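Local atomic coordinates of inositol-1,4,5-trisphosphate 5-phosphatase 1 (Schizosaccharomyces pombe, PDB entry 1I9Z), a protein that removes the 5-phosphate from soluble and lipid inositol phosphates through its magnesium-dependent catalytic domain, and thereby controls phosphoinositide levels in membrane trafficking and signalling. Residues W84-C87 and V88-L92. Residues are numbered along the deposited sequence; the frame is centred on the assembly and turned at random.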
loop_
_atom_site.group_PDB
_atom_site.type_symbol
_atom_site.label_atom_id
_atom_site.label_comp_id
_atom_site.label_asym_id
_atom_site.label_seq_id
_atom_site.Cartn_x
_atom_site.Cartn_y
_atom_site.Cartn_z
ATOM N N TRP A 84 -1.596 1.753 19.416
ATOM C CA TRP A 84 -0.804 1.129 18.374
ATOM C C TRP A 84 0.184 2.144 17.808
ATOM O O TRP A 84 1.346 1.812 17.589
ATOM C CB TRP A 84 -1.732 0.584 17.241
ATOM C CG TRP A 84 -2.373 -0.652 17.679
ATOM C CD1 TRP A 84 -3.677 -0.834 18.014
ATOM C CD2 TRP A 84 -1.741 -1.929 17.762
ATOM N NE1 TRP A 84 -3.910 -2.165 18.266
ATOM C CE2 TRP A 84 -2.731 -2.858 18.136
ATOM C CE3 TRP A 84 -0.420 -2.375 17.551
ATOM C CZ2 TRP A 84 -2.467 -4.247 18.314
ATOM C CZ3 TRP A 84 -0.145 -3.771 17.706
ATOM C CH2 TRP A 84 -1.182 -4.676 18.091
ATOM N N GLU A 85 -0.271 3.372 17.556
ATOM C CA GLU A 85 0.654 4.406 17.060
ATOM C C GLU A 85 1.839 4.575 17.994
ATOM O O GLU A 85 2.993 4.722 17.562
ATOM C CB GLU A 85 -0.028 5.804 16.937
ATOM C CG GLU A 85 -1.159 5.790 15.877
ATOM C CD GLU A 85 -1.955 7.077 15.810
ATOM O OE1 GLU A 85 -1.630 8.036 16.541
ATOM O OE2 GLU A 85 -2.918 7.142 15.030
ATOM N N SER A 86 1.528 4.666 19.284
ATOM C CA SER A 86 2.603 4.853 20.248
ATOM C C SER A 86 3.521 3.631 20.220
ATOM O O SER A 86 4.767 3.774 20.364
ATOM C CB SER A 86 1.982 5.023 21.675
ATOM O OG SER A 86 2.997 4.894 22.648
ATOM N N CYS A 87 2.938 2.434 20.084
ATOM C CA CYS A 87 3.799 1.234 20.049
ATOM C C CYS A 87 4.714 1.196 18.829
ATOM O O CYS A 87 5.901 0.870 18.927
ATOM C CB CYS A 87 2.994 -0.070 20.110
ATOM S SG CYS A 87 2.218 -0.410 21.694
ATOM N N VAL A 88 4.168 1.497 17.644
ATOM C CA VAL A 88 5.002 1.486 16.459
ATOM C C VAL A 88 6.092 2.550 16.529
ATOM O O VAL A 88 7.288 2.293 16.220
ATOM C CB VAL A 88 4.107 1.700 15.190
ATOM C CG1 VAL A 88 4.979 1.813 13.954
ATOM C CG2 VAL A 88 3.118 0.554 15.076
ATOM N N LYS A 89 5.716 3.755 16.956
ATOM C CA LYS A 89 6.686 4.828 17.052
ATOM C C LYS A 89 7.815 4.435 18.025
ATOM O O LYS A 89 8.981 4.683 17.751
ATOM C CB LYS A 89 5.986 6.105 17.559
ATOM C CG LYS A 89 6.816 7.418 17.542
ATOM C CD LYS A 89 5.994 8.647 18.151
ATOM C CE LYS A 89 4.781 9.148 17.217
ATOM N NZ LYS A 89 3.483 8.293 17.050
ATOM N N ARG A 90 7.462 3.836 19.157
ATOM C CA ARG A 90 8.525 3.469 20.154
ATOM C C ARG A 90 9.467 2.444 19.524
ATOM O O ARG A 90 10.691 2.482 19.661
ATOM C CB ARG A 90 7.920 2.853 21.407
ATOM C CG ARG A 90 8.164 3.675 22.661
ATOM C CD ARG A 90 7.428 3.104 23.885
ATOM N NE ARG A 90 5.980 3.175 23.683
ATOM C CZ ARG A 90 5.093 2.354 24.250
ATOM N NH1 ARG A 90 5.509 1.387 25.066
ATOM N NH2 ARG A 90 3.799 2.484 24.000
ATOM N N LEU A 91 8.879 1.512 18.823
ATOM C CA LEU A 91 9.670 0.476 18.194
ATOM C C LEU A 91 10.590 1.020 17.095
ATOM O O LEU A 91 11.806 0.691 17.047
ATOM C CB LEU A 91 8.662 -0.586 17.714
ATOM C CG LEU A 91 9.015 -2.006 17.335
ATOM C CD1 LEU A 91 9.742 -2.806 18.463
ATOM C CD2 LEU A 91 7.662 -2.647 17.011
ATOM N N LEU A 92 10.078 1.895 16.223
ATOM C CA LEU A 92 10.919 2.479 15.178
ATOM C C LEU A 92 12.070 3.357 15.761
ATOM O O LEU A 92 13.198 3.360 15.250
ATOM C CB LEU A 92 10.074 3.365 14.254
ATOM C CG LEU A 92 9.071 2.628 13.394
ATOM C CD1 LEU A 92 8.302 3.629 12.512
ATOM C CD2 LEU A 92 9.850 1.611 12.535
#
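Val88 N donates to Trp84 O at 2.8 Å, and an N-H...O angle of 169° makes this bond nearly straight. Three further i to i+4 bonds follow, from Lys89 N to Glu85 O, Arg90 N to Ser86 O and Leu91 N to Cys87 O, a repeat that defines one continuous alpha-helix. Ser86 and Arg90 are joined twice, because a side-chain bond runs beside their backbone bond: Arg90 NH2 donates to Ser86 OG at 2.9 Å, close to linear. The hydroxyl oxygen lies only 10° out of the guanidinium plane, so it is met at the group's edge. A bend about CG-CD (chi3 -64°) helps turn the Arg90 chain back toward Ser86; Cys87 SG lies 4.0 Å from Arg90 NH2, a near approach and no more. An alanine in place of Ser86 would probably leave this guanidinium edge without its hydroxyl acceptor and freer to swing, while the backbone bond could remain. Lys89 likewise folds back over the preceding turn, bringing its NZ to 3.6 Å from Glu85 O. Its ammonium stays 5.1 Å from Glu85 OE1, too far for a salt bridge; Glu85 instead bonds Ser107 and pairs with Arg81, and Gln104 bonds weakly to both Glu85 and Lys89. Val88 CG2 packs against Trp84 O at 3.3 Å. These turns belong to helix 78-94 of the DNase I-like phosphatase domain: Val88, Lys89 and Leu92 rest on Phe118 of strand 113-120, Trp84 meets the ring of Phe62 on strand 57-63, and Leu91 packs against helix 44-47.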